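Local coordinates for protein transaminase (Bacillus megaterium, PDB 5G0A) that probably transfers amino groups between amine and carbonyl substrates with pyridoxal-5'-phosphate as cofactor, as an S-selective omega-transaminase, at residues L190-F198 with L214-M222. Sequence-based numbering, arbitrary orientation.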
loop_
_atom_site.group_PDB
_atom_site.type_symbol
_atom_site.label_atom_id
_atom_site.label_comp_id
_atom_site.label_asym_id
_atom_site.label_seq_id
_atom_site.Cartn_x
_atom_site.Cartn_y
_atom_site.Cartn_z
ATOM N N LEU B 190 -0.119 -4.972 11.353
ATOM C CA LEU B 190 0.137 -6.380 11.563
ATOM C C LEU B 190 -0.949 -6.972 12.440
ATOM O O LEU B 190 -1.327 -6.375 13.457
ATOM C CB LEU B 190 1.485 -6.558 12.257
ATOM C CG LEU B 190 2.708 -5.939 11.617
ATOM C CD1 LEU B 190 3.904 -6.238 12.512
ATOM C CD2 LEU B 190 2.911 -6.468 10.196
ATOM N N MET B 191 -1.435 -8.153 12.071
ATOM C CA MET B 191 -2.438 -8.848 12.885
ATOM C C MET B 191 -1.792 -9.894 13.795
ATOM O O MET B 191 -1.315 -10.929 13.320
ATOM C CB MET B 191 -3.536 -9.506 12.017
ATOM C CG MET B 191 -4.544 -10.283 12.856
ATOM S SD MET B 191 -5.835 -11.073 11.885
ATOM C CE MET B 191 -5.028 -12.617 11.444
ATOM N N ALA B 192 -1.808 -9.622 15.097
ATOM C CA ALA B 192 -1.293 -10.552 16.123
ATOM C C ALA B 192 -2.376 -11.486 16.591
ATOM O O ALA B 192 -3.560 -11.280 16.289
ATOM C CB ALA B 192 -0.726 -9.760 17.306
ATOM N N PRO B 193 -1.990 -12.540 17.336
ATOM C CA PRO B 193 -3.035 -13.484 17.763
ATOM C C PRO B 193 -4.029 -12.876 18.752
ATOM O O PRO B 193 -3.695 -11.969 19.510
ATOM C CB PRO B 193 -2.260 -14.636 18.424
ATOM C CG PRO B 193 -0.821 -14.231 18.459
ATOM C CD PRO B 193 -0.620 -13.034 17.586
ATOM N N SER B 194 -5.255 -13.363 18.724
ATOM C CA SER B 194 -6.203 -12.978 19.751
ATOM C C SER B 194 -5.708 -13.523 21.109
ATOM O O SER B 194 -4.978 -14.530 21.153
ATOM C CB SER B 194 -7.587 -13.527 19.409
ATOM O OG SER B 194 -7.603 -14.928 19.471
ATOM N N PRO B 195 -6.106 -12.875 22.214
ATOM C CA PRO B 195 -5.725 -13.381 23.534
ATOM C C PRO B 195 -6.184 -14.811 23.824
ATOM O O PRO B 195 -5.598 -15.473 24.678
ATOM C CB PRO B 195 -6.448 -12.425 24.492
ATOM C CG PRO B 195 -6.596 -11.172 23.721
ATOM C CD PRO B 195 -6.877 -11.615 22.312
ATOM N N ASN B 196 -7.223 -15.272 23.134
ATOM C CA ASN B 196 -7.825 -16.583 23.398
ATOM C C ASN B 196 -7.403 -17.674 22.415
ATOM O O ASN B 196 -7.989 -18.757 22.398
ATOM C CB ASN B 196 -9.356 -16.476 23.395
ATOM C CG ASN B 196 -9.920 -15.969 24.715
ATOM O OD1 ASN B 196 -9.194 -15.782 25.698
ATOM N ND2 ASN B 196 -11.231 -15.756 24.745
ATOM N N MET B 197 -6.397 -17.382 21.597
ATOM C CA MET B 197 -6.091 -18.211 20.428
ATOM C C MET B 197 -5.489 -19.579 20.756
ATOM O O MET B 197 -5.798 -20.567 20.081
ATOM C CB MET B 197 -5.177 -17.448 19.461
ATOM C CG MET B 197 -5.224 -17.960 18.031
ATOM S SD MET B 197 -4.757 -16.702 16.828
ATOM C CE MET B 197 -4.973 -17.619 15.300
ATOM N N PHE B 198 -4.633 -19.634 21.774
ATOM C CA PHE B 198 -3.970 -20.883 22.156
ATOM C C PHE B 198 -4.492 -21.450 23.477
ATOM O O PHE B 198 -3.998 -21.094 24.547
ATOM C CB PHE B 198 -2.461 -20.672 22.233
ATOM C CG PHE B 198 -1.887 -20.022 21.004
ATOM C CD1 PHE B 198 -1.823 -20.720 19.799
ATOM C CD2 PHE B 198 -1.447 -18.701 21.041
ATOM C CE1 PHE B 198 -1.307 -20.116 18.661
ATOM C CE2 PHE B 198 -0.928 -18.091 19.908
ATOM C CZ PHE B 198 -0.854 -18.801 18.720
ATOM N N LEU B 214 1.521 -17.486 25.179
ATOM C CA LEU B 214 1.944 -17.771 23.810
ATOM C C LEU B 214 1.468 -16.692 22.832
ATOM O O LEU B 214 2.189 -16.327 21.897
ATOM C CB LEU B 214 1.464 -19.158 23.358
ATOM C CG LEU B 214 2.470 -20.319 23.380
ATOM C CD1 LEU B 214 3.176 -20.479 24.717
ATOM C CD2 LEU B 214 1.796 -21.623 22.965
ATOM N N SER B 215 0.251 -16.201 23.053
ATOM C CA SER B 215 -0.263 -15.081 22.266
ATOM C C SER B 215 0.675 -13.879 22.337
ATOM O O SER B 215 0.979 -13.267 21.305
ATOM C CB SER B 215 -1.672 -14.694 22.725
ATOM O OG SER B 215 -1.622 -14.237 24.059
ATOM N N VAL B 216 1.097 -13.519 23.554
ATOM C CA VAL B 216 2.049 -12.428 23.764
ATOM C C VAL B 216 3.418 -12.736 23.144
ATOM O O VAL B 216 4.033 -11.877 22.486
ATOM C CB VAL B 216 2.187 -12.079 25.267
ATOM C CG1 VAL B 216 3.283 -11.043 25.486
ATOM C CG2 VAL B 216 0.846 -11.599 25.837
ATOM N N LYS B 217 3.905 -13.959 23.352
ATOM C CA LYS B 217 5.189 -14.369 22.768
ATOM C C LYS B 217 5.235 -14.141 21.263
ATOM O O LYS B 217 6.192 -13.572 20.732
ATOM C CB LYS B 217 5.502 -15.851 23.079
ATOM C CG LYS B 217 6.770 -16.349 22.392
ATOM C CD LYS B 217 6.788 -17.856 22.191
ATOM C CE LYS B 217 8.031 -18.281 21.423
ATOM N NZ LYS B 217 9.244 -18.344 22.289
ATOM N N TYR B 218 4.204 -14.591 20.565
ATOM C CA TYR B 218 4.215 -14.476 19.132
ATOM C C TYR B 218 4.010 -13.028 18.681
ATOM O O TYR B 218 4.576 -12.608 17.672
ATOM C CB TYR B 218 3.221 -15.432 18.463
ATOM C CG TYR B 218 3.353 -15.394 16.967
ATOM C CD1 TYR B 218 4.582 -15.688 16.348
ATOM C CD2 TYR B 218 2.284 -15.028 16.156
ATOM C CE1 TYR B 218 4.725 -15.638 14.979
ATOM C CE2 TYR B 218 2.422 -14.977 14.777
ATOM C CZ TYR B 218 3.642 -15.284 14.194
ATOM O OH TYR B 218 3.798 -15.235 12.828
ATOM N N THR B 219 3.225 -12.264 19.447
ATOM C CA THR B 219 3.101 -10.820 19.178
ATOM C C THR B 219 4.482 -10.152 19.236
ATOM O O THR B 219 4.862 -9.374 18.361
ATOM C CB THR B 219 2.137 -10.129 20.181
ATOM O OG1 THR B 219 0.870 -10.795 20.172
ATOM C CG2 THR B 219 1.924 -8.652 19.829
ATOM N N ARG B 220 5.251 -10.479 20.266
ATOM C CA ARG B 220 6.584 -9.892 20.428
ATOM C C ARG B 220 7.489 -10.307 19.258
ATOM O O ARG B 220 8.215 -9.484 18.727
ATOM C CB ARG B 220 7.195 -10.358 21.748
ATOM C CG ARG B 220 8.611 -9.850 21.993
ATOM C CD ARG B 220 9.227 -10.450 23.254
ATOM N NE ARG B 220 9.006 -11.891 23.391
ATOM C CZ ARG B 220 9.766 -12.849 22.854
ATOM N NH1 ARG B 220 10.821 -12.552 22.101
ATOM N NH2 ARG B 220 9.455 -14.123 23.062
ATOM N N ARG B 221 7.426 -11.582 18.879
ATOM C CA ARG B 221 8.206 -12.106 17.743
ATOM C C ARG B 221 7.910 -11.355 16.450
ATOM O O ARG B 221 8.821 -11.059 15.674
ATOM C CB ARG B 221 7.939 -13.607 17.551
ATOM C CG ARG B 221 8.618 -14.517 18.557
ATOM C CD ARG B 221 9.943 -15.048 18.011
ATOM N NE ARG B 221 9.761 -16.020 16.930
ATOM C CZ ARG B 221 10.063 -17.323 16.990
ATOM N NH1 ARG B 221 10.570 -17.870 18.091
ATOM N NH2 ARG B 221 9.861 -18.085 15.924
ATOM N N MET B 222 6.624 -11.060 16.217
ATOM C CA MET B 222 6.220 -10.327 15.029
ATOM C C MET B 222 6.798 -8.925 15.051
ATOM O O MET B 222 7.291 -8.434 14.050
ATOM C CB MET B 222 4.688 -10.244 14.932
ATOM C CG MET B 222 3.995 -11.540 14.542
ATOM S SD MET B 222 2.203 -11.341 14.751
ATOM C CE MET B 222 2.001 -9.836 13.840
HETATM O O HOH W 1 -1.770 -10.461 21.027
HETATM O O HOH W 2 -3.193 -15.245 25.780
#
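M222 lays its thioether along the end of strand 190-192, the outermost strand of the seven-stranded mixed sheet in this aminotransferase fold, where helix 214-226 runs back nearly antiparallel to that strand, at 159°. This is the strand-loop-helix part of a beta-alpha-beta crossover: the chain continues into strand 231-236, two places along in the sheet.

Van der Waals packing does most of the work. The M222 chain extends and then bends at its last torsion (chi3 51°), which puts CE 3.7 Å from L190 CB and SD 3.8 Å from A192 CA. A flexible, unbranched side chain suits this job of following an uneven strand backbone. A192 is small enough for its methyl, CB, to approach the hydroxyl oxygen T219 OG1 at 3.4 Å. P193, a compact ring without an N-H, directs CD and CG at the edge of the Y218 ring, while M222 CG covers one face of that ring. Farther along, the F198 ring turns its edge to the first helical turn, with CD2 3.6 Å from S215 N and L214 CB close by. Y218 and F198 also meet their counterparts in the second subunit, so this layer reaches the subunit interface.

The polar links between the segments run through water. One water donates to both P193 O and T219 OG1; another bridges S215 OG and O of P195, the second residue of the type I turn S194-M197. Replacing T219 with a valine would probably leave that first water without its helix-side acceptor and S215 O without its side-chain donor. As it stands, T219 OG1 lies beside its own backbone N (chi1 -55°) and donates to S215 O at 2.7 Å, approaching the carbonyl plane from the face opposite T219 N.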